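Long-range contacts in type VI secretion system component (PDB 2P5Z), which is a component of the type VI secretion system and structurally resembles the bacteriophage T4 tail proteins gp27 and gp5: residues P381-T386 against I454-G459; R410-F415 against G423-W428; R121-Y126 against M165-D170; G183-F188 against E200-Q205. All coordinates share one frame; numbering follows the deposited sequence.

Interaction 1: residues P381-T386 against I454-G459; sequences PVMAGT and IAFEEG
M383 and F456 form a Met-aromatic contact where the loop before strand 387-391 runs past the end of strand 451-456, a member of the OB domain's five-stranded antiparallel sheet. With CG anti to its own carbonyl carbon (chi1 -57°), M383 sets CG above one face of the ring, offset toward the rim, and CB lies 3.7 Å from F456 CD2. The chain then bends, leaving SD 4.9 Å from the ring centroid and leading on to Y167 of the hub. Backbone contacts add to this. M383 N donates to G459 O in the carbonyl plane, on a lone pair, at 2.9 Å, and G459 CA returns a CH···O contact to M383 O. G459 has positive phi, a backbone shape that favours glycine. Around the contact, V382 packs on A384 of one neighbouring subunit, and A384 packs on A384 of that subunit and on V382 of the other, which places the loop at the trimer's subunit boundaries. At the far end the polar grip is a side-chain one: T386 OG1, anti to its backbone N, donates to I454 O at 2.8 Å from far above the carbonyl plane, 79° out of it.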
loop_
_atom_site.group_PDB
_atom_site.type_symbol
_atom_site.label_atom_id
_atom_site.label_comp_id
_atom_site.label_asym_id
_atom_site.label_seq_id
_atom_site.Cartn_x
_atom_site.Cartn_y
_atom_site.Cartn_z
ATOM N N PRO A 381 -5.646 -1.504 15.008
ATOM C CA PRO A 381 -6.676 -1.884 14.048
ATOM C C PRO A 381 -7.887 -0.929 14.125
ATOM O O PRO A 381 -8.197 -0.368 15.196
ATOM C CB PRO A 381 -7.051 -3.309 14.465
ATOM C CG PRO A 381 -6.609 -3.447 15.858
ATOM C CD PRO A 381 -5.470 -2.501 16.078
ATOM N N VAL A 382 -8.524 -0.708 12.981
ATOM C CA VAL A 382 -9.571 0.285 12.898
ATOM C C VAL A 382 -10.907 -0.442 12.976
ATOM O O VAL A 382 -11.209 -1.301 12.129
ATOM C CB VAL A 382 -9.407 1.142 11.622
ATOM C CG1 VAL A 382 -10.621 2.005 11.364
ATOM C CG2 VAL A 382 -8.151 2.021 11.749
ATOM N N MET A 383 -11.669 -0.145 14.034
ATOM C CA MET A 383 -12.925 -0.847 14.279
ATOM C C MET A 383 -14.071 -0.073 13.658
ATOM O O MET A 383 -14.579 0.890 14.240
ATOM C CB MET A 383 -13.172 -1.065 15.770
ATOM C CG MET A 383 -12.063 -1.832 16.479
ATOM S SD MET A 383 -12.006 -3.566 16.036
ATOM C CE MET A 383 -10.293 -3.818 16.289
ATOM N N ALA A 384 -14.435 -0.482 12.448
ATOM C CA ALA A 384 -15.566 0.072 11.739
ATOM C C ALA A 384 -16.708 -0.873 11.992
ATOM O O ALA A 384 -16.500 -2.064 12.243
ATOM C CB ALA A 384 -15.277 0.148 10.249
ATOM N N GLY A 385 -17.920 -0.361 11.921
ATOM C CA GLY A 385 -19.073 -1.196 12.216
ATOM C C GLY A 385 -19.133 -1.666 13.661
ATOM O O GLY A 385 -18.391 -1.203 14.536
ATOM N N THR A 386 -19.999 -2.632 13.896
ATOM C CA THR A 386 -20.383 -2.979 15.237
ATOM C C THR A 386 -20.176 -4.472 15.503
ATOM O O THR A 386 -20.211 -5.289 14.579
ATOM C CB THR A 386 -21.843 -2.552 15.458
ATOM O OG1 THR A 386 -22.030 -2.230 16.832
ATOM C CG2 THR A 386 -22.812 -3.638 15.045
ATOM N N ILE A 454 -21.958 -3.778 19.883
ATOM C CA ILE A 454 -20.813 -3.102 20.474
ATOM C C ILE A 454 -20.116 -2.181 19.462
ATOM O O ILE A 454 -19.741 -2.602 18.360
ATOM C CB ILE A 454 -19.822 -4.103 21.069
ATOM C CG1 ILE A 454 -20.566 -5.101 21.953
ATOM C CG2 ILE A 454 -18.756 -3.376 21.870
ATOM C CD1 ILE A 454 -21.082 -4.487 23.230
ATOM N N ALA A 455 -19.981 -0.920 19.844
ATOM C CA ALA A 455 -19.346 0.080 19.017
ATOM C C ALA A 455 -18.095 0.579 19.721
ATOM O O ALA A 455 -17.894 0.326 20.898
ATOM C CB ALA A 455 -20.298 1.240 18.740
ATOM N N PHE A 456 -17.252 1.301 18.988
ATOM C CA PHE A 456 -15.920 1.626 19.465
ATOM C C PHE A 456 -15.625 3.068 19.201
ATOM O O PHE A 456 -15.700 3.530 18.060
ATOM C CB PHE A 456 -14.889 0.737 18.776
ATOM C CG PHE A 456 -15.055 -0.724 19.087
ATOM C CD1 PHE A 456 -14.480 -1.262 20.211
ATOM C CD2 PHE A 456 -15.822 -1.539 18.274
ATOM C CE1 PHE A 456 -14.631 -2.595 20.505
ATOM C CE2 PHE A 456 -15.984 -2.874 18.574
ATOM C CZ PHE A 456 -15.382 -3.402 19.697
ATOM N N GLU A 457 -15.306 3.778 20.268
ATOM C CA GLU A 457 -15.124 5.206 20.196
ATOM C C GLU A 457 -13.850 5.515 19.400
ATOM O O GLU A 457 -12.779 4.993 19.708
ATOM C CB GLU A 457 -15.061 5.756 21.611
ATOM C CG GLU A 457 -15.111 7.234 21.692
ATOM C CD GLU A 457 -15.262 7.704 23.110
ATOM O OE1 GLU A 457 -14.323 7.508 23.915
ATOM O OE2 GLU A 457 -16.329 8.269 23.416
ATOM N N GLU A 458 -14.000 6.358 18.376
ATOM C CA GLU A 458 -13.021 6.590 17.280
ATOM C C GLU A 458 -12.290 5.369 16.693
ATOM O O GLU A 458 -11.123 5.452 16.358
ATOM C CB GLU A 458 -12.075 7.782 17.542
ATOM C CG GLU A 458 -11.351 7.826 18.887
ATOM C CD GLU A 458 -10.943 9.235 19.281
ATOM O OE1 GLU A 458 -10.299 9.920 18.450
ATOM O OE2 GLU A 458 -11.263 9.656 20.418
ATOM N N GLY A 459 -12.993 4.245 16.566
ATOM C CA GLY A 459 -12.441 3.042 15.948
ATOM C C GLY A 459 -11.473 2.274 16.831
ATOM O O GLY A 459 -10.931 1.253 16.420
#

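Interaction 2: residues R410-F415 against G423-W428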
loop_
_atom_site.group_PDB
_atom_site.type_symbol
_atom_site.label_atom_id
_atom_site.label_comp_id
_atom_site.label_asym_id
_atom_site.label_seq_id
_atom_site.Cartn_x
_atom_site.Cartn_y
_atom_site.Cartn_z
ATOM N N ARG A 410 -21.416 -7.192 31.788
ATOM C CA ARG A 410 -20.424 -8.123 31.240
ATOM C C ARG A 410 -21.023 -8.824 30.037
ATOM O O ARG A 410 -22.042 -9.510 30.132
ATOM C CB ARG A 410 -19.917 -9.160 32.248
ATOM C CG ARG A 410 -18.994 -10.196 31.593
ATOM C CD ARG A 410 -18.215 -11.042 32.587
ATOM N NE ARG A 410 -19.041 -12.071 33.216
ATOM C CZ ARG A 410 -19.284 -13.276 32.700
ATOM N NH1 ARG A 410 -18.771 -13.629 31.526
ATOM N NH2 ARG A 410 -20.053 -14.132 33.361
ATOM N N VAL A 411 -20.370 -8.653 28.900
ATOM C CA VAL A 411 -20.946 -9.081 27.657
ATOM C C VAL A 411 -20.053 -10.127 26.994
ATOM O O VAL A 411 -18.850 -10.175 27.237
ATOM C CB VAL A 411 -21.256 -7.845 26.801
ATOM C CG1 VAL A 411 -20.185 -7.585 25.743
ATOM C CG2 VAL A 411 -22.611 -7.981 26.210
ATOM N N ASN A 412 -20.660 -10.993 26.200
ATOM C CA ASN A 412 -19.982 -12.148 25.644
ATOM C C ASN A 412 -20.134 -12.114 24.145
ATOM O O ASN A 412 -21.252 -11.993 23.655
ATOM C CB ASN A 412 -20.655 -13.408 26.169
ATOM C CG ASN A 412 -19.786 -14.633 26.052
ATOM O OD1 ASN A 412 -19.456 -15.083 24.945
ATOM N ND2 ASN A 412 -19.422 -15.203 27.201
ATOM N N LEU A 413 -19.027 -12.230 23.412
ATOM C CA LEU A 413 -19.092 -12.089 21.944
ATOM C C LEU A 413 -18.587 -13.256 21.078
ATOM O O LEU A 413 -18.235 -13.067 19.923
ATOM C CB LEU A 413 -18.603 -10.710 21.458
ATOM C CG LEU A 413 -17.271 -9.989 21.665
ATOM C CD1 LEU A 413 -17.543 -8.649 22.316
ATOM C CD2 LEU A 413 -16.321 -10.738 22.503
ATOM N N ASP A 414 -18.592 -14.458 21.640
ATOM C CA ASP A 414 -18.332 -15.666 20.875
ATOM C C ASP A 414 -19.655 -16.139 20.283
ATOM O O ASP A 414 -20.700 -16.011 20.914
ATOM C CB ASP A 414 -17.726 -16.739 21.782
ATOM C CG ASP A 414 -17.398 -18.029 21.042
ATOM O OD1 ASP A 414 -17.050 -17.974 19.838
ATOM O OD2 ASP A 414 -17.484 -19.106 21.670
ATOM N N PHE A 415 -19.619 -16.665 19.064
ATOM C CA PHE A 415 -20.835 -17.162 18.412
ATOM C C PHE A 415 -20.639 -18.540 17.784
ATOM O O PHE A 415 -19.936 -19.388 18.335
ATOM C CB PHE A 415 -21.344 -16.153 17.371
ATOM C CG PHE A 415 -22.053 -14.964 17.974
ATOM C CD1 PHE A 415 -21.352 -13.823 18.330
ATOM C CD2 PHE A 415 -23.423 -14.995 18.192
ATOM C CE1 PHE A 415 -22.002 -12.736 18.891
ATOM C CE2 PHE A 415 -24.077 -13.909 18.750
ATOM C CZ PHE A 415 -23.363 -12.780 19.102
ATOM N N GLY A 423 -12.193 -18.618 27.089
ATOM C CA GLY A 423 -12.231 -17.802 28.305
ATOM C C GLY A 423 -11.753 -16.379 28.097
ATOM O O GLY A 423 -11.513 -15.641 29.059
ATOM N N TYR A 424 -11.607 -15.994 26.834
ATOM C CA TYR A 424 -11.143 -14.670 26.497
ATOM C C TYR A 424 -12.186 -13.957 25.653
ATOM O O TYR A 424 -11.868 -13.013 24.928
ATOM C CB TYR A 424 -9.827 -14.750 25.736
ATOM C CG TYR A 424 -8.620 -15.119 26.555
ATOM C CD1 TYR A 424 -8.069 -16.383 26.478
ATOM C CD2 TYR A 424 -8.005 -14.190 27.370
ATOM C CE1 TYR A 424 -6.949 -16.722 27.202
ATOM C CE2 TYR A 424 -6.884 -14.511 28.109
ATOM C CZ TYR A 424 -6.350 -15.778 28.021
ATOM O OH TYR A 424 -5.215 -16.105 28.754
ATOM N N GLU A 425 -13.430 -14.411 25.773
ATOM C CA GLU A 425 -14.537 -13.926 24.956
ATOM C C GLU A 425 -15.366 -12.878 25.677
ATOM O O GLU A 425 -16.349 -12.389 25.134
ATOM C CB GLU A 425 -15.476 -15.074 24.560
ATOM C CG GLU A 425 -14.820 -16.439 24.365
ATOM C CD GLU A 425 -14.787 -17.292 25.636
ATOM O OE1 GLU A 425 -15.380 -16.868 26.655
ATOM O OE2 GLU A 425 -14.157 -18.378 25.609
ATOM N N SER A 426 -15.010 -12.543 26.909
ATOM C CA SER A 426 -15.935 -11.730 27.678
ATOM C C SER A 426 -15.442 -10.305 27.925
ATOM O O SER A 426 -14.250 -10.060 28.103
ATOM C CB SER A 426 -16.402 -12.473 28.941
ATOM O OG SER A 426 -15.709 -12.062 30.101
ATOM N N LEU A 427 -16.376 -9.365 27.937
ATOM C CA LEU A 427 -16.049 -7.961 27.809
ATOM C C LEU A 427 -16.914 -7.123 28.741
ATOM O O LEU A 427 -18.135 -7.280 28.757
ATOM C CB LEU A 427 -16.307 -7.561 26.357
ATOM C CG LEU A 427 -15.632 -6.393 25.644
ATOM C CD1 LEU A 427 -16.559 -5.240 25.612
ATOM C CD2 LEU A 427 -14.288 -6.004 26.243
ATOM N N TRP A 428 -16.282 -6.236 29.508
ATOM C CA TRP A 428 -16.984 -5.360 30.450
ATOM C C TRP A 428 -17.329 -4.036 29.805
ATOM O O TRP A 428 -16.450 -3.237 29.516
ATOM C CB TRP A 428 -16.144 -5.131 31.709
ATOM C CG TRP A 428 -16.183 -6.298 32.627
ATOM C CD1 TRP A 428 -15.259 -7.297 32.730
ATOM C CD2 TRP A 428 -17.228 -6.619 33.553
ATOM N NE1 TRP A 428 -15.656 -8.218 33.671
ATOM C CE2 TRP A 428 -16.860 -7.824 34.196
ATOM C CE3 TRP A 428 -18.439 -6.002 33.909
ATOM C CZ2 TRP A 428 -17.657 -8.420 35.178
ATOM C CZ3 TRP A 428 -19.232 -6.598 34.881
ATOM C CH2 TRP A 428 -18.834 -7.792 35.508
#
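W428 holds CG anti to its carbonyl carbon (chi1 -77°), which directs the indole toward the neighbouring strand, under R410 CB; R410, with CG anti to its backbone N (chi1 174°), leads its chain onward across the ring. R410 CB sits 3.5 Å from the centroid of the W428 six-membered ring, only 5° off the normal, a CH-pi contact. CD follows at 3.7 Å from W428 CZ2. Beyond it the chain bends at chi3, and NH1 comes to 3.7 Å from S426 CB, which lies in plane at the edge of the guanidinium. Beneath this face the two strands pair antiparallel at the margin of the OB sheet, strand 426-429 being one of its two outer strands within this chain. V411 and L427 form the hydrogen-bonded pair, V411 N to L427 O at 2.6 Å and L427 N to V411 O at 2.7 Å; L413 N to E425 O, 3.2 Å, carries the ladder past the regular strand. On the face opposite R410, V411 CG1 meets L427 CB at 3.9 Å; V411 also packs on V452 and I454, and L427 on I125 of the hub. W428 N is bonded to Q163 OE1. The chemistry thus divides by face: V411 and L427 join a buried apolar layer linking barrel to hub, whereas R410 packs mainly through its methylenes and pairs with no carboxylate of these two segments.

Interaction 3: residues R121-Y126 against M165-D170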
loop_
_atom_site.group_PDB
_atom_site.type_symbol
_atom_site.label_atom_id
_atom_site.label_comp_id
_atom_site.label_asym_id
_atom_site.label_seq_id
_atom_site.Cartn_x
_atom_site.Cartn_y
_atom_site.Cartn_z
ATOM N N ARG A 121 -4.001 -16.287 14.339
ATOM C CA ARG A 121 -4.747 -15.027 14.417
ATOM C C ARG A 121 -6.132 -15.155 15.059
ATOM O O ARG A 121 -7.160 -15.018 14.395
ATOM C CB ARG A 121 -4.849 -14.327 13.043
ATOM C CG ARG A 121 -5.321 -15.179 11.850
ATOM C CD ARG A 121 -5.240 -14.419 10.497
ATOM N NE ARG A 121 -5.539 -12.981 10.591
ATOM C CZ ARG A 121 -4.663 -12.005 10.321
ATOM N NH1 ARG A 121 -3.425 -12.299 9.938
ATOM N NH2 ARG A 121 -5.018 -10.729 10.429
ATOM N N GLN A 122 -6.160 -15.395 16.359
ATOM C CA GLN A 122 -7.427 -15.485 17.056
ATOM C C GLN A 122 -7.765 -14.201 17.792
ATOM O O GLN A 122 -6.877 -13.505 18.263
ATOM C CB GLN A 122 -7.421 -16.660 18.024
ATOM C CG GLN A 122 -7.742 -17.995 17.377
ATOM C CD GLN A 122 -8.221 -19.018 18.398
ATOM O OE1 GLN A 122 -7.433 -19.537 19.195
ATOM N NE2 GLN A 122 -9.523 -19.304 18.387
ATOM N N ASN A 123 -9.056 -13.896 17.890
ATOM C CA ASN A 123 -9.524 -12.765 18.702
ATOM C C ASN A 123 -9.534 -13.055 20.207
ATOM O O ASN A 123 -9.910 -14.143 20.638
ATOM C CB ASN A 123 -10.918 -12.332 18.259
ATOM C CG ASN A 123 -11.005 -12.056 16.780
ATOM O OD1 ASN A 123 -10.180 -11.334 16.221
ATOM N ND2 ASN A 123 -12.020 -12.617 16.135
ATOM N N ALA A 124 -9.127 -12.082 21.016
ATOM C CA ALA A 124 -9.090 -12.307 22.458
ATOM C C ALA A 124 -9.172 -11.024 23.261
ATOM O O ALA A 124 -8.703 -9.981 22.817
ATOM C CB ALA A 124 -7.834 -13.071 22.838
ATOM N N ILE A 125 -9.754 -11.106 24.456
ATOM C CA ILE A 125 -9.773 -9.966 25.383
ATOM C C ILE A 125 -9.024 -10.371 26.647
ATOM O O ILE A 125 -9.370 -11.352 27.300
ATOM C CB ILE A 125 -11.221 -9.507 25.716
ATOM C CG1 ILE A 125 -11.927 -9.035 24.454
ATOM C CG2 ILE A 125 -11.235 -8.377 26.736
ATOM C CD1 ILE A 125 -13.392 -9.358 24.445
ATOM N N TYR A 126 -7.985 -9.623 26.974
ATOM C CA TYR A 126 -7.092 -9.984 28.055
ATOM C C TYR A 126 -7.484 -9.089 29.180
ATOM O O TYR A 126 -7.748 -7.912 28.966
ATOM C CB TYR A 126 -5.610 -9.783 27.663
ATOM C CG TYR A 126 -5.147 -10.754 26.585
ATOM C CD1 TYR A 126 -5.273 -10.439 25.225
ATOM C CD2 TYR A 126 -4.617 -11.995 26.922
ATOM C CE1 TYR A 126 -4.884 -11.330 24.247
ATOM C CE2 TYR A 126 -4.218 -12.897 25.943
ATOM C CZ TYR A 126 -4.353 -12.553 24.614
ATOM O OH TYR A 126 -3.968 -13.446 23.645
ATOM N N MET A 165 -7.960 -5.675 23.963
ATOM C CA MET A 165 -8.506 -6.487 22.873
ATOM C C MET A 165 -7.493 -6.800 21.743
ATOM O O MET A 165 -6.785 -5.914 21.253
ATOM C CB MET A 165 -9.717 -5.775 22.260
ATOM C CG MET A 165 -10.689 -6.727 21.595
ATOM S SD MET A 165 -12.051 -5.938 20.706
ATOM C CE MET A 165 -13.305 -7.107 21.107
ATOM N N GLN A 166 -7.448 -8.060 21.333
ATOM C CA GLN A 166 -6.790 -8.463 20.094
ATOM C C GLN A 166 -7.893 -8.818 19.099
ATOM O O GLN A 166 -8.624 -9.787 19.291
ATOM C CB GLN A 166 -5.883 -9.676 20.334
ATOM C CG GLN A 166 -5.368 -10.371 19.076
ATOM C CD GLN A 166 -4.356 -11.481 19.368
ATOM O OE1 GLN A 166 -4.119 -11.845 20.523
ATOM N NE2 GLN A 166 -3.764 -12.029 18.312
ATOM N N TYR A 167 -8.039 -8.019 18.051
ATOM C CA TYR A 167 -9.050 -8.304 17.036
ATOM C C TYR A 167 -8.454 -8.141 15.631
ATOM O O TYR A 167 -7.896 -7.087 15.308
ATOM C CB TYR A 167 -10.284 -7.409 17.238
ATOM C CG TYR A 167 -11.436 -7.688 16.287
ATOM C CD1 TYR A 167 -11.579 -6.986 15.080
ATOM C CD2 TYR A 167 -12.368 -8.662 16.581
ATOM C CE1 TYR A 167 -12.626 -7.248 14.210
ATOM C CE2 TYR A 167 -13.415 -8.940 15.715
ATOM C CZ TYR A 167 -13.548 -8.227 14.541
ATOM O OH TYR A 167 -14.609 -8.518 13.703
ATOM N N GLY A 168 -8.599 -9.178 14.807
ATOM C CA GLY A 168 -8.079 -9.192 13.426
ATOM C C GLY A 168 -6.582 -8.919 13.314
ATOM O O GLY A 168 -6.155 -8.120 12.493
ATOM N N GLU A 169 -5.799 -9.551 14.179
ATOM C CA GLU A 169 -4.372 -9.316 14.278
ATOM C C GLU A 169 -3.729 -10.666 14.558
ATOM O O GLU A 169 -4.190 -11.411 15.426
ATOM C CB GLU A 169 -4.047 -8.376 15.444
ATOM C CG GLU A 169 -4.202 -6.874 15.193
ATOM C CD GLU A 169 -3.891 -6.039 16.452
ATOM O OE1 GLU A 169 -4.438 -6.335 17.536
ATOM O OE2 GLU A 169 -3.101 -5.077 16.378
ATOM N N ASP A 170 -2.674 -11.001 13.828
ATOM C CA ASP A 170 -1.929 -12.208 14.138
ATOM C C ASP A 170 -1.165 -11.945 15.432
ATOM O O ASP A 170 -0.992 -10.781 15.836
ATOM C CB ASP A 170 -0.979 -12.580 12.992
ATOM C CG ASP A 170 0.007 -11.463 12.665
ATOM O OD1 ASP A 170 1.118 -11.450 13.229
ATOM O OD2 ASP A 170 -0.347 -10.555 11.890
HETATM O O HOH W 1 -2.732 -9.144 11.163
HETATM O O HOH W 2 -7.195 -11.330 16.444
#
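A124 and Q166 form the antiparallel hydrogen-bonded pair of a two-stranded sheet, A124 N to Q166 O at 2.9 Å and Q166 N to A124 O at 2.7 Å. I125 and M165 are the adjoining non-hydrogen-bonded pair; I125 CG1 lies 3.9 Å from M165 CG. Beyond the strands, side chains take over from backbone. N123 OD1 accepts G168 N at 3.0 Å, nearly along the C=O axis, and its amide plane lies 18° from that of the Y167 ring. Q166, extended beyond CG, sends NE2 back to E169 O at 3.0 Å, while its OE1 and Y126 OH both bond K421 NZ. R121 lays one guanidinium face over D170 N; a water accepts from R121 NH2 at 2.9 Å and from D170 N. D170 is the N-cap of helix 171-182, its OD2 bonded to T173 OG1. Two neutral amides thus hold the turn after the strand, and K421's charge, brought in from the OB side, is met by neutral oxygens of both segments.

Interaction 4: residues G183-F188 against E200-Q205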
loop_
_atom_site.group_PDB
_atom_site.type_symbol
_atom_site.label_atom_id
_atom_site.label_comp_id
_atom_site.label_asym_id
_atom_site.label_seq_id
_atom_site.Cartn_x
_atom_site.Cartn_y
_atom_site.Cartn_z
ATOM N N GLY A 183 6.831 1.337 24.013
ATOM C CA GLY A 183 8.247 1.563 23.744
ATOM C C GLY A 183 9.203 0.509 24.270
ATOM O O GLY A 183 10.367 0.810 24.542
ATOM N N ILE A 184 8.717 -0.718 24.435
ATOM C CA ILE A 184 9.573 -1.840 24.811
ATOM C C ILE A 184 10.148 -2.405 23.518
ATOM O O ILE A 184 9.479 -2.437 22.482
ATOM C CB ILE A 184 8.788 -2.953 25.591
ATOM C CG1 ILE A 184 8.413 -2.477 26.993
ATOM C CG2 ILE A 184 9.600 -4.246 25.761
ATOM C CD1 ILE A 184 7.437 -3.414 27.703
ATOM N N TRP A 185 11.401 -2.828 23.570
ATOM C CA TRP A 185 12.028 -3.409 22.405
ATOM C C TRP A 185 12.669 -4.740 22.710
ATOM O O TRP A 185 12.927 -5.073 23.869
ATOM C CB TRP A 185 13.050 -2.456 21.792
ATOM C CG TRP A 185 14.102 -1.959 22.717
ATOM C CD1 TRP A 185 14.026 -0.862 23.526
ATOM C CD2 TRP A 185 15.411 -2.499 22.893
ATOM N NE1 TRP A 185 15.205 -0.698 24.217
ATOM C CE2 TRP A 185 16.073 -1.689 23.848
ATOM C CE3 TRP A 185 16.087 -3.596 22.356
ATOM C CZ2 TRP A 185 17.384 -1.935 24.266
ATOM C CZ3 TRP A 185 17.404 -3.844 22.778
ATOM C CH2 TRP A 185 18.032 -3.016 23.722
ATOM N N PHE A 186 12.928 -5.498 21.658
ATOM C CA PHE A 186 13.615 -6.755 21.827
ATOM C C PHE A 186 14.760 -7.035 20.840
ATOM O O PHE A 186 14.825 -6.468 19.739
ATOM C CB PHE A 186 12.624 -7.925 21.853
ATOM C CG PHE A 186 11.779 -8.062 20.621
ATOM C CD1 PHE A 186 10.586 -7.358 20.491
ATOM C CD2 PHE A 186 12.147 -8.942 19.609
ATOM C CE1 PHE A 186 9.779 -7.516 19.358
ATOM C CE2 PHE A 186 11.348 -9.108 18.461
ATOM C CZ PHE A 186 10.147 -8.415 18.353
ATOM N N ARG A 187 15.642 -7.936 21.257
ATOM C CA ARG A 187 16.628 -8.508 20.375
ATOM C C ARG A 187 16.755 -9.994 20.631
ATOM O O ARG A 187 16.243 -10.514 21.624
ATOM C CB ARG A 187 17.987 -7.844 20.577
ATOM C CG ARG A 187 18.684 -8.180 21.867
ATOM C CD ARG A 187 19.779 -7.169 22.074
ATOM N NE ARG A 187 20.512 -7.378 23.312
ATOM C CZ ARG A 187 21.569 -8.169 23.424
ATOM N NH1 ARG A 187 22.025 -8.838 22.365
ATOM N NH2 ARG A 187 22.162 -8.291 24.605
ATOM N N PHE A 188 17.467 -10.670 19.739
ATOM C CA PHE A 188 17.692 -12.088 19.870
ATOM C C PHE A 188 19.105 -12.340 20.356
ATOM O O PHE A 188 20.010 -11.562 20.075
ATOM C CB PHE A 188 17.400 -12.779 18.550
ATOM C CG PHE A 188 15.957 -12.740 18.174
ATOM C CD1 PHE A 188 15.108 -13.771 18.534
ATOM C CD2 PHE A 188 15.432 -11.659 17.491
ATOM C CE1 PHE A 188 13.779 -13.726 18.210
ATOM C CE2 PHE A 188 14.094 -11.608 17.168
ATOM C CZ PHE A 188 13.269 -12.649 17.525
ATOM N N GLU A 200 15.154 -11.258 24.097
ATOM C CA GLU A 200 15.370 -10.476 25.282
ATOM C C GLU A 200 14.693 -9.160 25.122
ATOM O O GLU A 200 14.946 -8.464 24.154
ATOM C CB GLU A 200 16.861 -10.289 25.538
ATOM C CG GLU A 200 17.628 -11.599 25.466
ATOM C CD GLU A 200 19.049 -11.470 25.919
ATOM O OE1 GLU A 200 19.552 -10.325 25.979
ATOM O OE2 GLU A 200 19.659 -12.526 26.214
ATOM N N PHE A 201 13.839 -8.817 26.080
ATOM C CA PHE A 201 13.087 -7.569 26.055
ATOM C C PHE A 201 13.751 -6.529 26.943
ATOM O O PHE A 201 14.274 -6.861 28.015
ATOM C CB PHE A 201 11.652 -7.785 26.544
ATOM C CG PHE A 201 10.850 -8.790 25.730
ATOM C CD1 PHE A 201 10.105 -8.376 24.620
ATOM C CD2 PHE A 201 10.794 -10.126 26.105
ATOM C CE1 PHE A 201 9.334 -9.275 23.888
ATOM C CE2 PHE A 201 10.028 -11.035 25.377
ATOM C CZ PHE A 201 9.288 -10.598 24.259
ATOM N N TYR A 202 13.730 -5.269 26.501
ATOM C CA TYR A 202 14.298 -4.155 27.264
ATOM C C TYR A 202 13.507 -2.900 26.954
ATOM O O TYR A 202 12.846 -2.828 25.914
ATOM C CB TYR A 202 15.746 -3.865 26.854
ATOM C CG TYR A 202 16.708 -5.011 26.954
ATOM C CD1 TYR A 202 17.292 -5.351 28.172
ATOM C CD2 TYR A 202 17.030 -5.759 25.838
ATOM C CE1 TYR A 202 18.191 -6.385 28.264
ATOM C CE2 TYR A 202 17.907 -6.804 25.922
ATOM C CZ TYR A 202 18.489 -7.114 27.135
ATOM O OH TYR A 202 19.353 -8.178 27.217
ATOM N N ASP A 203 13.620 -1.906 27.836
ATOM C CA ASP A 203 12.990 -0.611 27.640
ATOM C C ASP A 203 13.923 0.599 27.768
ATOM O O ASP A 203 13.484 1.754 27.596
ATOM C CB ASP A 203 11.737 -0.445 28.518
ATOM C CG ASP A 203 11.990 -0.640 30.024
ATOM O OD1 ASP A 203 13.098 -0.364 30.530
ATOM O OD2 ASP A 203 11.026 -1.045 30.725
ATOM N N ASP A 204 15.198 0.347 28.062
ATOM C CA ASP A 204 16.166 1.446 28.140
ATOM C C ASP A 204 17.581 1.084 27.687
ATOM O O ASP A 204 17.878 -0.076 27.368
ATOM C CB ASP A 204 16.203 2.053 29.552
ATOM C CG ASP A 204 16.987 1.206 30.542
ATOM O OD1 ASP A 204 17.046 -0.042 30.399
ATOM O OD2 ASP A 204 17.548 1.795 31.485
ATOM N N GLN A 205 18.450 2.090 27.727
ATOM C CA GLN A 205 19.862 1.985 27.351
ATOM C C GLN A 205 20.711 0.961 28.124
ATOM O O GLN A 205 21.779 0.568 27.664
ATOM C CB GLN A 205 20.485 3.371 27.408
ATOM C CG GLN A 205 19.579 4.362 28.086
ATOM C CD GLN A 205 19.389 5.612 27.270
ATOM O OE1 GLN A 205 18.305 6.188 27.239
ATOM N NE2 GLN A 205 20.446 6.042 26.599
#
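W185 with Y202 and F186 with F201 are cross-strand aromatic pairs of a β hairpin, strands 185-191 and 196-202, buried within the baseplate-hub region. The hairpin starts directly after helix 171-182, which ends in a Schellman motif with G183, of positive phi, as C-prime residue. Four backbone bonds join the strands, two for each hydrogen-bonded pair: W185 N to Y202 O is 2.8 Å, and E200 N to R187 O is also 2.8 Å. W185 puts CG in the crowded position between its backbone N and carbonyl carbon (chi1 55°). Y202 CB then lies over the indole, 3.8 Å from the centroid of its six-membered ring, and the two rings incline obliquely at 40°. On the sheet face that carries W185 and Y202, R187 runs extended to NE, which reaches Y202 CE2 at 3.7 Å. Its guanidinium is turned only 12° from the tyrosine ring, and E200 OE1 hovers over a guanidinium face, 3.6 Å from R187 NH2, a salt bridge of charges without a pointed N-H. On the face of F186 and F201, F201 stacks on F152 and packs on L179, V135 and L139. Here F201 lies side by side with F186, its CD1 3.8 Å from F186 CB.

Along the chain interaction 3 comes first, interaction 4 follows, and interaction 2 is nested inside the loop closed by interaction 1. Interactions 1, 2 and 3 form a cluster, with centres 12 to 16 Å apart. Interactions 1 and 2 share the five-stranded OB sheet, and interaction 3 belongs to the hub side facing it. Y424 O probably accepts a hydrogen bond from I125 N at 2.9 Å, and M383 SD packs on Y167 CD1, so hub and barrel are closely joined. Interaction 4 stands apart, its centre about 23 Å from that of interaction 3, though helix 171-182 runs between them. The hub-barrel junction is consistent with the resemblance to gp27 and gp5.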